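Local coordinates for leucyl aminopeptidase (Trypanosoma brucei brucei, PDB 5NTD), which probably removes amino-terminal residues such as leucine from peptides, as a hexameric M17 metallo-aminopeptidase carrying manganese and the inhibitor bestatin in its active site, at residues 221-226 with 265-270; 286-290 with 337-341; 317-322 with 509-514; 397-403 with 491-497. The contacts are given in a common frame with arbitrary orientation. Numbering follows the deposited sequence.

Contact 1 of 4, residues 221-226 with 265-270; sequences TTATFT and EAPRLV
Helix 222-226 runs nearly along strand 268-270, the short axes 9.8 Å apart at 17°, with T222 opposite P267 (CA-CA 6.2 Å). Capping by side chains comes first: T221, in extended conformation with chi1 p, is the N-cap, and with T224 it forms a capping box, T224 N to T221 OG1 2.9 Å and T221 N to T224 OG1 2.8 Å. Direct hydrogen bonding between the segments rests on T222, whose p rotamer lets OG1 donate to A266 O at 2.7 Å; R268 NH1 turns back to the same A266 O at 2.9 Å, and T226, chi1 m, donates from OG1 to T222 O at 2.8 Å. The helix lies over the sheet of the catalytic domain: F225 and T226 touch L341 of strand 334-344, with which R268 and V270 pair through L341 and L339. By van der Waals contact, A223 CB lies over one face of the R268 guanidinium, 3.9 Å from NH2. One water bridges T221 OG1 (2.5 Å) and E265 OE2 (2.6 Å).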
loop_
_atom_site.group_PDB
_atom_site.type_symbol
_atom_site.label_atom_id
_atom_site.label_comp_id
_atom_site.label_asym_id
_atom_site.label_seq_id
_atom_site.Cartn_x
_atom_site.Cartn_y
_atom_site.Cartn_z
ATOM N N THR G 221 -18.154 -15.657 -23.384
ATOM C CA THR G 221 -19.052 -15.391 -22.256
ATOM C C THR G 221 -19.635 -16.688 -21.728
ATOM O O THR G 221 -19.400 -17.757 -22.287
ATOM C CB THR G 221 -20.201 -14.494 -22.686
ATOM O OG1 THR G 221 -21.089 -15.236 -23.521
ATOM C CG2 THR G 221 -19.706 -13.301 -23.442
ATOM N N THR G 222 -20.388 -16.607 -20.643
ATOM C CA THR G 222 -21.037 -17.790 -20.119
ATOM C C THR G 222 -21.975 -18.381 -21.188
ATOM O O THR G 222 -22.064 -19.590 -21.351
ATOM C CB THR G 222 -21.871 -17.540 -18.863
ATOM O OG1 THR G 222 -22.870 -16.559 -19.127
ATOM C CG2 THR G 222 -20.990 -17.088 -17.702
ATOM N N ALA G 223 -22.600 -17.503 -21.969
ATOM C CA ALA G 223 -23.538 -17.901 -23.026
ATOM C C ALA G 223 -22.819 -18.474 -24.233
ATOM O O ALA G 223 -23.249 -19.535 -24.766
ATOM C CB ALA G 223 -24.416 -16.749 -23.468
ATOM N N THR G 224 -21.751 -17.820 -24.696
ATOM C CA THR G 224 -21.072 -18.347 -25.895
ATOM C C THR G 224 -20.338 -19.665 -25.610
ATOM O O THR G 224 -20.272 -20.551 -26.465
ATOM C CB THR G 224 -20.152 -17.370 -26.592
ATOM O OG1 THR G 224 -19.124 -16.956 -25.702
ATOM C CG2 THR G 224 -20.938 -16.202 -27.079
ATOM N N PHE G 225 -19.805 -19.799 -24.407
ATOM C CA PHE G 225 -19.135 -21.056 -24.014
ATOM C C PHE G 225 -20.192 -22.183 -24.050
ATOM O O PHE G 225 -19.960 -23.268 -24.573
ATOM C CB PHE G 225 -18.525 -20.941 -22.636
ATOM C CG PHE G 225 -17.398 -21.915 -22.347
ATOM C CD1 PHE G 225 -17.250 -23.117 -23.009
ATOM C CD2 PHE G 225 -16.496 -21.611 -21.324
ATOM C CE1 PHE G 225 -16.221 -23.981 -22.690
ATOM C CE2 PHE G 225 -15.450 -22.482 -20.998
ATOM C CZ PHE G 225 -15.323 -23.674 -21.672
ATOM N N THR G 226 -21.353 -21.883 -23.509
ATOM C CA THR G 226 -22.446 -22.849 -23.511
ATOM C C THR G 226 -22.845 -23.235 -24.957
ATOM O O THR G 226 -23.049 -24.411 -25.257
ATOM C CB THR G 226 -23.664 -22.303 -22.758
ATOM O OG1 THR G 226 -23.287 -22.099 -21.390
ATOM C CG2 THR G 226 -24.847 -23.298 -22.811
ATOM N N GLU G 265 -24.334 -11.588 -18.358
ATOM C CA GLU G 265 -24.729 -12.944 -18.844
ATOM C C GLU G 265 -24.893 -13.896 -17.657
ATOM O O GLU G 265 -24.081 -13.919 -16.709
ATOM C CB GLU G 265 -23.717 -13.503 -19.817
ATOM C CG GLU G 265 -23.447 -12.611 -21.029
ATOM C CD GLU G 265 -24.501 -12.751 -22.122
ATOM O OE1 GLU G 265 -25.576 -13.225 -21.757
ATOM O OE2 GLU G 265 -24.301 -12.404 -23.319
ATOM N N ALA G 266 -25.962 -14.669 -17.693
ATOM C CA ALA G 266 -26.317 -15.537 -16.548
ATOM C C ALA G 266 -25.332 -16.685 -16.356
ATOM O O ALA G 266 -24.723 -17.154 -17.311
ATOM C CB ALA G 266 -27.715 -16.086 -16.737
ATOM N N PRO G 267 -25.198 -17.171 -15.119
ATOM C CA PRO G 267 -24.346 -18.320 -14.911
ATOM C C PRO G 267 -25.033 -19.566 -15.418
ATOM O O PRO G 267 -26.260 -19.605 -15.497
ATOM C CB PRO G 267 -24.213 -18.396 -13.398
ATOM C CG PRO G 267 -25.446 -17.757 -12.893
ATOM C CD PRO G 267 -25.780 -16.681 -13.864
ATOM N N ARG G 268 -24.231 -20.568 -15.733
ATOM C CA ARG G 268 -24.732 -21.863 -16.188
ATOM C C ARG G 268 -23.924 -22.983 -15.607
ATOM O O ARG G 268 -22.708 -22.922 -15.588
ATOM C CB ARG G 268 -24.687 -21.941 -17.726
ATOM C CG ARG G 268 -25.781 -21.121 -18.397
ATOM C CD ARG G 268 -25.222 -20.393 -19.582
ATOM N NE ARG G 268 -26.233 -19.848 -20.480
ATOM C CZ ARG G 268 -26.554 -18.567 -20.591
ATOM N NH1 ARG G 268 -25.980 -17.636 -19.859
ATOM N NH2 ARG G 268 -27.427 -18.208 -21.513
ATOM N N LEU G 269 -24.629 -24.012 -15.198
ATOM C CA LEU G 269 -24.033 -25.308 -14.916
ATOM C C LEU G 269 -24.326 -26.210 -16.120
ATOM O O LEU G 269 -25.450 -26.634 -16.355
ATOM C CB LEU G 269 -24.599 -25.899 -13.654
ATOM C CG LEU G 269 -23.746 -26.958 -12.971
ATOM C CD1 LEU G 269 -22.441 -26.407 -12.430
ATOM C CD2 LEU G 269 -24.548 -27.575 -11.839
ATOM N N VAL G 270 -23.278 -26.495 -16.871
ATOM C CA VAL G 270 -23.368 -27.242 -18.108
ATOM C C VAL G 270 -22.731 -28.626 -17.949
ATOM O O VAL G 270 -21.527 -28.734 -17.728
ATOM C CB VAL G 270 -22.683 -26.518 -19.245
ATOM C CG1 VAL G 270 -22.785 -27.303 -20.541
ATOM C CG2 VAL G 270 -23.286 -25.149 -19.441
HETATM O O HOH W 1 -22.653 -13.739 -24.827
#

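Contact 2 of 4, residues 286-290 with 337-341; sequences LVGKG and CTLCL. With MN (manganese (II) ion), chain B; BES (2-(3-amino-2-hydroxy-4-phenyl-butyrylamino)-4-methyl-pentanoic acid), chain C.
V287, chi1 t, lays CG1 against C340 SG at 3.8 Å on the sheet face that also carries T338 and K289. Strands 286-290 and 337-341 are parallel neighbours inside the mixed sheet of the catalytic domain, axes 4.6 Å apart at 17°, and pair in register from L286 with C337 to G290 with L341. Four hydrogen bonds alternate along the ladder: T338 N to L286 O 2.8 Å, G288 N to T338 O 2.9 Å, C340 N to G288 O 3.0 Å and G290 N to C340 O 2.8 Å. L286 and C337 meet on the other face, CB to CB 4.4 Å, covered by V319. A CB on G290 would clash, 2.5 Å from L341 CD2. A water joins L286 O (2.7 Å) to T338 OG1 (2.8 Å), which also bonds T271. K289, all four chi t, reaches one of the manganese ions, NZ to MN 2.1 Å, which D294, D312, E373 and bestatin also bind, BES N2 at 2.0 Å and BES O2 at 1.9 Å.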
loop_
_atom_site.group_PDB
_atom_site.type_symbol
_atom_site.label_atom_id
_atom_site.label_comp_id
_atom_site.label_asym_id
_atom_site.label_seq_id
_atom_site.Cartn_x
_atom_site.Cartn_y
_atom_site.Cartn_z
ATOM N N LEU G 286 -15.691 -35.158 -14.639
ATOM C CA LEU G 286 -14.843 -33.992 -14.757
ATOM C C LEU G 286 -15.633 -32.775 -14.329
ATOM O O LEU G 286 -16.791 -32.618 -14.706
ATOM C CB LEU G 286 -14.357 -33.772 -16.190
ATOM C CG LEU G 286 -13.675 -34.972 -16.849
ATOM C CD1 LEU G 286 -13.398 -34.684 -18.322
ATOM C CD2 LEU G 286 -12.366 -35.319 -16.153
ATOM N N VAL G 287 -14.978 -31.886 -13.589
ATOM C CA VAL G 287 -15.590 -30.609 -13.172
ATOM C C VAL G 287 -14.585 -29.467 -13.395
ATOM O O VAL G 287 -13.486 -29.530 -12.934
ATOM C CB VAL G 287 -15.989 -30.654 -11.698
ATOM C CG1 VAL G 287 -16.728 -29.380 -11.308
ATOM C CG2 VAL G 287 -16.875 -31.852 -11.437
ATOM N N GLY G 288 -15.002 -28.452 -14.118
ATOM C CA GLY G 288 -14.115 -27.362 -14.491
ATOM C C GLY G 288 -14.585 -25.986 -14.046
ATOM O O GLY G 288 -15.753 -25.656 -14.161
ATOM N N LYS G 289 -13.648 -25.209 -13.509
ATOM C CA LYS G 289 -13.912 -23.800 -13.108
ATOM C C LYS G 289 -13.987 -23.001 -14.396
ATOM O O LYS G 289 -12.987 -22.811 -15.091
ATOM C CB LYS G 289 -12.826 -23.242 -12.164
ATOM C CG LYS G 289 -12.999 -21.768 -11.801
ATOM C CD LYS G 289 -11.799 -21.179 -11.021
ATOM C CE LYS G 289 -11.936 -19.667 -10.778
ATOM N NZ LYS G 289 -10.778 -18.952 -10.168
ATOM N N GLY G 290 -15.180 -22.539 -14.702
ATOM C CA GLY G 290 -15.417 -21.768 -15.919
ATOM C C GLY G 290 -15.731 -20.318 -15.663
ATOM O O GLY G 290 -16.772 -19.796 -16.063
ATOM N N CYS G 337 -18.812 -34.294 -17.847
ATOM C CA CYS G 337 -18.004 -33.074 -17.877
ATOM C C CYS G 337 -18.889 -31.897 -17.530
ATOM O O CYS G 337 -19.764 -31.498 -18.283
ATOM C CB CYS G 337 -17.381 -32.849 -19.243
ATOM S SG CYS G 337 -16.424 -31.306 -19.340
ATOM N N THR G 338 -18.676 -31.396 -16.328
ATOM C CA THR G 338 -19.513 -30.320 -15.774
ATOM C C THR G 338 -18.714 -29.011 -15.808
ATOM O O THR G 338 -17.676 -28.871 -15.170
ATOM C CB THR G 338 -20.015 -30.670 -14.367
ATOM O OG1 THR G 338 -20.901 -31.799 -14.449
ATOM C CG2 THR G 338 -20.766 -29.498 -13.742
ATOM N N LEU G 339 -19.221 -28.074 -16.580
ATOM C CA LEU G 339 -18.632 -26.744 -16.714
ATOM C C LEU G 339 -19.361 -25.783 -15.777
ATOM O O LEU G 339 -20.569 -25.590 -15.875
ATOM C CB LEU G 339 -18.736 -26.229 -18.129
ATOM C CG LEU G 339 -18.245 -27.177 -19.219
ATOM C CD1 LEU G 339 -18.506 -26.524 -20.569
ATOM C CD2 LEU G 339 -16.772 -27.516 -19.071
ATOM N N CYS G 340 -18.600 -25.203 -14.859
ATOM C CA CYS G 340 -19.147 -24.277 -13.877
ATOM C C CYS G 340 -18.925 -22.881 -14.423
ATOM O O CYS G 340 -17.901 -22.239 -14.160
ATOM C CB CYS G 340 -18.480 -24.454 -12.523
ATOM S SG CYS G 340 -18.543 -26.133 -11.875
ATOM N N LEU G 341 -19.890 -22.424 -15.192
ATOM C CA LEU G 341 -19.768 -21.165 -15.947
ATOM C C LEU G 341 -20.420 -19.983 -15.236
ATOM O O LEU G 341 -21.600 -19.992 -14.890
ATOM C CB LEU G 341 -20.381 -21.270 -17.325
ATOM C CG LEU G 341 -19.850 -22.394 -18.192
ATOM C CD1 LEU G 341 -20.626 -22.442 -19.519
ATOM C CD2 LEU G 341 -18.373 -22.237 -18.477
HETATM MN MN MN B . -10.908 -16.900 -10.056
HETATM N N2 BES C . -8.902 -16.913 -10.317
HETATM C C1 BES C . -8.126 -16.521 -9.142
HETATM C C6 BES C . -6.793 -17.296 -8.999
HETATM C C7 BES C . -5.616 -16.815 -9.801
HETATM C C8 BES C . -5.440 -17.215 -11.118
HETATM C C12 BES C . -4.648 -16.004 -9.221
HETATM C C9 BES C . -4.343 -16.778 -11.856
HETATM C C11 BES C . -3.544 -15.559 -9.964
HETATM C C10 BES C . -3.392 -15.938 -11.284
HETATM C C2 BES C . -9.049 -16.735 -7.923
HETATM O O2 BES C . -10.472 -16.577 -8.213
HETATM C C3 BES C . -8.691 -15.706 -6.892
HETATM O O3 BES C . -9.314 -14.625 -7.016
HETATM N N1 BES C . -7.803 -16.133 -5.980
HETATM C C4 BES C . -7.294 -15.360 -4.885
HETATM C C13 BES C . -8.126 -15.551 -3.622
HETATM C C14 BES C . -7.895 -14.499 -2.538
HETATM C C15 BES C . -7.866 -13.040 -2.978
HETATM C C16 BES C . -8.986 -14.602 -1.500
HETATM C C5 BES C . -5.898 -15.763 -4.553
HETATM O O1 BES C . -5.101 -14.867 -4.276
HETATM O O4 BES C . -5.582 -16.956 -4.550
HETATM O O HOH W 2 -19.096 -33.920 -14.251
#

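Contact 3 of 4, residues 317-322 with 509-514; sequences AAVFCG and FGPALL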
loop_
_atom_site.group_PDB
_atom_site.type_symbol
_atom_site.label_atom_id
_atom_site.label_comp_id
_atom_site.label_asym_id
_atom_site.label_seq_id
_atom_site.Cartn_x
_atom_site.Cartn_y
_atom_site.Cartn_z
ATOM N N ALA G 317 -12.104 -25.073 -19.874
ATOM C CA ALA G 317 -11.618 -25.347 -21.209
ATOM C C ALA G 317 -10.845 -26.660 -21.235
ATOM O O ALA G 317 -10.986 -27.449 -22.171
ATOM C CB ALA G 317 -10.736 -24.224 -21.734
ATOM N N ALA G 318 -10.036 -26.879 -20.217
ATOM C CA ALA G 318 -9.230 -28.080 -20.142
ATOM C C ALA G 318 -10.106 -29.357 -20.106
ATOM O O ALA G 318 -9.909 -30.273 -20.879
ATOM C CB ALA G 318 -8.318 -28.052 -18.935
ATOM N N VAL G 319 -11.063 -29.389 -19.189
ATOM C CA VAL G 319 -11.950 -30.543 -19.074
ATOM C C VAL G 319 -12.851 -30.680 -20.305
ATOM O O VAL G 319 -13.117 -31.779 -20.774
ATOM C CB VAL G 319 -12.799 -30.558 -17.796
ATOM C CG1 VAL G 319 -11.890 -30.621 -16.578
ATOM C CG2 VAL G 319 -13.756 -29.387 -17.701
ATOM N N PHE G 320 -13.304 -29.563 -20.820
ATOM C CA PHE G 320 -14.134 -29.574 -22.027
ATOM C C PHE G 320 -13.399 -30.239 -23.175
ATOM O O PHE G 320 -13.915 -31.106 -23.851
ATOM C CB PHE G 320 -14.547 -28.167 -22.435
ATOM C CG PHE G 320 -15.372 -28.119 -23.683
ATOM C CD1 PHE G 320 -16.563 -28.821 -23.769
ATOM C CD2 PHE G 320 -14.972 -27.355 -24.785
ATOM C CE1 PHE G 320 -17.347 -28.760 -24.919
ATOM C CE2 PHE G 320 -15.744 -27.295 -25.936
ATOM C CZ PHE G 320 -16.936 -28.011 -26.004
ATOM N N CYS G 321 -12.170 -29.802 -23.413
ATOM C CA CYS G 321 -11.408 -30.280 -24.569
ATOM C C CYS G 321 -10.907 -31.714 -24.359
ATOM O O CYS G 321 -10.802 -32.485 -25.307
ATOM C CB CYS G 321 -10.299 -29.329 -24.922
ATOM S SG CYS G 321 -10.913 -27.719 -25.515
ATOM N N GLY G 322 -10.573 -32.055 -23.140
ATOM C CA GLY G 322 -10.186 -33.440 -22.796
ATOM C C GLY G 322 -11.354 -34.385 -23.058
ATOM O O GLY G 322 -11.204 -35.483 -23.574
ATOM N N PHE G 509 -2.895 -26.040 -21.873
ATOM C CA PHE G 509 -2.575 -27.058 -20.849
ATOM C C PHE G 509 -3.846 -27.665 -20.288
ATOM O O PHE G 509 -4.785 -26.959 -19.942
ATOM C CB PHE G 509 -1.771 -26.405 -19.715
ATOM C CG PHE G 509 -1.341 -27.333 -18.608
ATOM C CD1 PHE G 509 -2.242 -27.760 -17.632
ATOM C CD2 PHE G 509 -0.012 -27.673 -18.466
ATOM C CE1 PHE G 509 -1.824 -28.554 -16.578
ATOM C CE2 PHE G 509 0.409 -28.471 -17.423
ATOM C CZ PHE G 509 -0.490 -28.908 -16.481
ATOM N N GLY G 510 -3.839 -28.974 -20.167
ATOM C CA GLY G 510 -4.898 -29.714 -19.464
ATOM C C GLY G 510 -5.494 -30.869 -20.247
ATOM O O GLY G 510 -5.588 -31.996 -19.729
ATOM N N PRO G 511 -5.937 -30.620 -21.478
ATOM C CA PRO G 511 -6.589 -31.694 -22.237
ATOM C C PRO G 511 -5.732 -32.922 -22.509
ATOM O O PRO G 511 -6.165 -34.034 -22.281
ATOM C CB PRO G 511 -6.973 -31.011 -23.540
ATOM C CG PRO G 511 -7.187 -29.596 -23.136
ATOM C CD PRO G 511 -6.126 -29.322 -22.119
ATOM N N ALA G 512 -4.508 -32.715 -22.944
ATOM C CA ALA G 512 -3.585 -33.828 -23.214
ATOM C C ALA G 512 -3.264 -34.611 -21.937
ATOM O O ALA G 512 -3.119 -35.828 -21.951
ATOM C CB ALA G 512 -2.305 -33.345 -23.858
ATOM N N LEU G 513 -3.124 -33.890 -20.836
ATOM C CA LEU G 513 -2.946 -34.511 -19.499
ATOM C C LEU G 513 -4.077 -35.521 -19.241
ATOM O O LEU G 513 -3.830 -36.667 -18.894
ATOM C CB LEU G 513 -2.952 -33.460 -18.388
ATOM C CG LEU G 513 -2.916 -33.942 -16.932
ATOM C CD1 LEU G 513 -1.654 -34.726 -16.659
ATOM C CD2 LEU G 513 -2.998 -32.734 -16.022
ATOM N N LEU G 514 -5.301 -35.064 -19.428
ATOM C CA LEU G 514 -6.468 -35.916 -19.241
ATOM C C LEU G 514 -6.468 -37.122 -20.223
ATOM O O LEU G 514 -6.758 -38.243 -19.839
ATOM C CB LEU G 514 -7.757 -35.139 -19.431
ATOM C CG LEU G 514 -8.097 -34.106 -18.367
ATOM C CD1 LEU G 514 -9.338 -33.321 -18.755
ATOM C CD2 LEU G 514 -8.313 -34.786 -17.015
#
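F509 leads in with its backbone, its carbonyl O lying 3.8 Å from A318 CB while its CA-CB bond points away. G510 is the N-cap of helix 511-519, with phi/psi 129/-52. Its CA is 3.8 Å from A318 CB, and an ideal CB would fall 2.4 Å from that methyl and jam against the preceding carbonyl, so both the turn and the close approach depend on the missing side chain. P511 then opens the helix and lays its ring against helix 314-328: CG is 3.6 Å from both A318 O and C321 CB, and CB is 3.8 Å from G322 N. One turn on, L514 points toward the other helix. Its CD1 is 3.8 Å from V319 CA and 4.1 Å from G322 CA, where a CB on G322 would clash at 2.6 Å. G322 in the helix and G510 at the N-cap permit this close approach. M399 of strand 395-400 touches A318, V319 and L514. With only van der Waals contacts joining the segments, the fit relies on shape complementarity.

Contact 4 of 4, residues 397-403 with 491-497; sequences IDMATLT and HIHVDLA. With BES (2-(3-amino-2-hydroxy-4-phenyl-butyrylamino)-4-methyl-pentanoic acid), chain C.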
loop_
_atom_site.group_PDB
_atom_site.type_symbol
_atom_site.label_atom_id
_atom_site.label_comp_id
_atom_site.label_asym_id
_atom_site.label_seq_id
_atom_site.Cartn_x
_atom_site.Cartn_y
_atom_site.Cartn_z
ATOM N N ILE G 397 -12.467 -35.564 -11.082
ATOM C CA ILE G 397 -11.344 -34.690 -11.385
ATOM C C ILE G 397 -11.878 -33.298 -11.553
ATOM O O ILE G 397 -12.708 -33.039 -12.441
ATOM C CB ILE G 397 -10.606 -35.067 -12.673
ATOM C CG1 ILE G 397 -10.124 -36.509 -12.623
ATOM C CG2 ILE G 397 -9.413 -34.137 -12.908
ATOM C CD1 ILE G 397 -9.566 -36.997 -13.947
ATOM N N ASP G 398 -11.438 -32.398 -10.693
ATOM C CA ASP G 398 -11.777 -30.985 -10.913
ATOM C C ASP G 398 -10.503 -30.254 -11.340
ATOM O O ASP G 398 -9.416 -30.552 -10.856
ATOM C CB ASP G 398 -12.471 -30.353 -9.710
ATOM C CG ASP G 398 -11.505 -29.927 -8.622
ATOM O OD1 ASP G 398 -10.793 -28.932 -8.845
ATOM O OD2 ASP G 398 -11.436 -30.640 -7.605
ATOM N N MET G 399 -10.673 -29.350 -12.278
ATOM C CA MET G 399 -9.575 -28.555 -12.806
ATOM C C MET G 399 -9.953 -27.091 -12.737
ATOM O O MET G 399 -11.034 -26.710 -13.142
ATOM C CB MET G 399 -9.226 -28.918 -14.253
ATOM C CG MET G 399 -8.889 -30.396 -14.435
ATOM S SD MET G 399 -8.389 -30.808 -16.106
ATOM C CE MET G 399 -6.635 -30.903 -15.932
ATOM N N ALA G 400 -9.031 -26.286 -12.222
ATOM C CA ALA G 400 -9.336 -24.877 -11.909
ATOM C C ALA G 400 -8.113 -24.016 -11.811
ATOM O O ALA G 400 -7.096 -24.410 -11.270
ATOM C CB ALA G 400 -10.104 -24.811 -10.621
ATOM N N THR G 401 -8.245 -22.827 -12.347
ATOM C CA THR G 401 -7.233 -21.756 -12.166
ATOM C C THR G 401 -7.471 -21.090 -10.807
ATOM O O THR G 401 -8.006 -19.997 -10.711
ATOM C CB THR G 401 -7.317 -20.725 -13.288
ATOM O OG1 THR G 401 -8.691 -20.347 -13.472
ATOM C CG2 THR G 401 -6.802 -21.324 -14.568
ATOM N N LEU G 402 -7.147 -21.802 -9.762
ATOM C CA LEU G 402 -7.796 -21.555 -8.485
ATOM C C LEU G 402 -7.078 -20.575 -7.529
ATOM O O LEU G 402 -7.756 -19.804 -6.870
ATOM C CB LEU G 402 -8.123 -22.866 -7.745
ATOM C CG LEU G 402 -9.201 -22.750 -6.658
ATOM C CD1 LEU G 402 -10.520 -22.220 -7.211
ATOM C CD2 LEU G 402 -9.420 -24.086 -5.992
ATOM N N THR G 403 -5.765 -20.671 -7.409
ATOM C CA THR G 403 -5.046 -19.895 -6.404
ATOM C C THR G 403 -3.770 -19.301 -6.937
ATOM O O THR G 403 -3.023 -19.964 -7.654
ATOM C CB THR G 403 -4.686 -20.724 -5.141
ATOM O OG1 THR G 403 -3.741 -21.742 -5.476
ATOM C CG2 THR G 403 -5.901 -21.382 -4.508
ATOM N N HIS G 491 -10.646 -38.574 -5.571
ATOM C CA HIS G 491 -10.863 -37.167 -5.966
ATOM C C HIS G 491 -9.531 -36.478 -6.243
ATOM O O HIS G 491 -8.662 -36.436 -5.387
ATOM C CB HIS G 491 -11.607 -36.399 -4.897
ATOM C CG HIS G 491 -11.706 -34.942 -5.190
ATOM N ND1 HIS G 491 -11.385 -33.976 -4.278
ATOM C CD2 HIS G 491 -12.055 -34.285 -6.326
ATOM C CE1 HIS G 491 -11.531 -32.786 -4.833
ATOM N NE2 HIS G 491 -11.925 -32.945 -6.078
ATOM N N ILE G 492 -9.394 -35.997 -7.463
ATOM C CA ILE G 492 -8.202 -35.324 -7.916
ATOM C C ILE G 492 -8.517 -33.854 -8.198
ATOM O O ILE G 492 -9.255 -33.546 -9.119
ATOM C CB ILE G 492 -7.641 -35.923 -9.209
ATOM C CG1 ILE G 492 -7.340 -37.425 -9.025
ATOM C CG2 ILE G 492 -6.354 -35.191 -9.613
ATOM C CD1 ILE G 492 -7.045 -38.157 -10.318
ATOM N N HIS G 493 -7.950 -32.976 -7.375
ATOM C CA HIS G 493 -8.086 -31.546 -7.566
ATOM C C HIS G 493 -6.825 -31.021 -8.234
ATOM O O HIS G 493 -5.733 -31.187 -7.728
ATOM C CB HIS G 493 -8.338 -30.843 -6.241
ATOM C CG HIS G 493 -8.161 -29.353 -6.311
ATOM N ND1 HIS G 493 -8.923 -28.548 -7.126
ATOM C CD2 HIS G 493 -7.269 -28.535 -5.711
ATOM C CE1 HIS G 493 -8.517 -27.301 -7.022
ATOM N NE2 HIS G 493 -7.525 -27.265 -6.153
ATOM N N VAL G 494 -7.005 -30.425 -9.382
ATOM C CA VAL G 494 -5.907 -29.882 -10.203
ATOM C C VAL G 494 -5.969 -28.342 -10.237
ATOM O O VAL G 494 -6.880 -27.749 -10.802
ATOM C CB VAL G 494 -5.939 -30.387 -11.651
ATOM C CG1 VAL G 494 -4.688 -29.968 -12.410
ATOM C CG2 VAL G 494 -6.063 -31.887 -11.677
ATOM N N ASP G 495 -5.003 -27.723 -9.580
ATOM C CA ASP G 495 -4.902 -26.265 -9.534
ATOM C C ASP G 495 -3.922 -25.898 -10.623
ATOM O O ASP G 495 -2.719 -26.134 -10.512
ATOM C CB ASP G 495 -4.430 -25.765 -8.169
ATOM C CG ASP G 495 -4.623 -24.252 -7.996
ATOM O OD1 ASP G 495 -4.665 -23.527 -9.012
ATOM O OD2 ASP G 495 -4.706 -23.795 -6.832
ATOM N N LEU G 496 -4.440 -25.336 -11.684
ATOM C CA LEU G 496 -3.612 -24.983 -12.866
ATOM C C LEU G 496 -3.630 -23.482 -13.208
ATOM O O LEU G 496 -3.557 -23.072 -14.353
ATOM C CB LEU G 496 -3.998 -25.821 -14.088
ATOM C CG LEU G 496 -5.470 -26.161 -14.295
ATOM C CD1 LEU G 496 -6.316 -24.924 -14.505
ATOM C CD2 LEU G 496 -5.596 -27.070 -15.501
ATOM N N ALA G 497 -3.663 -22.695 -12.153
ATOM C CA ALA G 497 -3.685 -21.217 -12.262
ATOM C C ALA G 497 -2.662 -20.688 -13.251
ATOM O O ALA G 497 -2.964 -19.899 -14.118
ATOM C CB ALA G 497 -3.510 -20.563 -10.893
HETATM N N2 BES C . -8.902 -16.913 -10.317
HETATM C C1 BES C . -8.126 -16.521 -9.142
HETATM C C6 BES C . -6.793 -17.296 -8.999
HETATM C C7 BES C . -5.616 -16.815 -9.801
HETATM C C8 BES C . -5.440 -17.215 -11.118
HETATM C C12 BES C . -4.648 -16.004 -9.221
HETATM C C9 BES C . -4.343 -16.778 -11.856
HETATM C C11 BES C . -3.544 -15.559 -9.964
HETATM C C10 BES C . -3.392 -15.938 -11.284
HETATM C C2 BES C . -9.049 -16.735 -7.923
HETATM O O2 BES C . -10.472 -16.577 -8.213
HETATM C C3 BES C . -8.691 -15.706 -6.892
HETATM O O3 BES C . -9.314 -14.625 -7.016
HETATM N N1 BES C . -7.803 -16.133 -5.980
HETATM C C4 BES C . -7.294 -15.360 -4.885
HETATM C C13 BES C . -8.126 -15.551 -3.622
HETATM C C14 BES C . -7.895 -14.499 -2.538
HETATM C C15 BES C . -7.866 -13.040 -2.978
HETATM C C16 BES C . -8.986 -14.602 -1.500
HETATM C C5 BES C . -5.898 -15.763 -4.553
HETATM O O1 BES C . -5.101 -14.867 -4.276
HETATM O O4 BES C . -5.582 -16.956 -4.550
#
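The apolar centre lies on the sheet face bearing I397, M399, I492 and V494: I397 CG2 is 4.2 Å from V494 CG2, I397 CG1 is 4.2 Å from I492 CD1, and M399 CG is 4.1 Å from V494 CB. M399 CE reaches L496 CD2 at 4.0 Å. The parallel strands are held by D398 N to I492 O (2.9 Å), V494 N to D398 O (2.8 Å), A400 N to V494 O (3.0 Å) and L496 N to A400 O (2.8 Å). On the other face D398 takes two imidazoles at its carboxylate, H493 ND1 to OD1 at 2.6 Å and H491 NE2 to OD2 at 2.8 Å. D495 organises the loop that follows A400, accepting L402 N at OD1 (3.1 Å) and T403 OG1 at OD2 (2.6 Å). That loop, with an inverse gamma turn centred on T401, lines the bestatin pocket with T401 O, 3.2 Å from BES N2; from the loop after D495, A497 CB lies 3.9 Å from BES C8. T401 OG1 bonds the metal ligand D312. Strand 395-400 is flanked by strands 283-291 and 490-495, and strand 415-419 follows. Helix 511-519 packs against I397, M399 and I492; helix 471-480 covers the histidine side.

Contacts 1, 2 and 4 reach one mixed sheet. Strand 268-274 pairs with 334-344, and 283-291 with 395-400 (V287 N to I397 O 2.8 Å). Contact 1 is partly buried, its centre about 18 Å from the centre of the chain, and mixes threonine hydroxyls, an arginine and a water; the other three are buried. Contact 3, its centre about 5 Å from that of the chain, is apolar and leans on contacts 2 and 4: V319 CG2 is 3.8 Å from L339 CD2, and V319 CG1 3.5 Å from M399 SD. Contacts 2 and 4 are each a parallel ladder ending at bestatin, one with a metal-bound lysine, the other with a loop hydrogen-bonded to the D495 carboxylate.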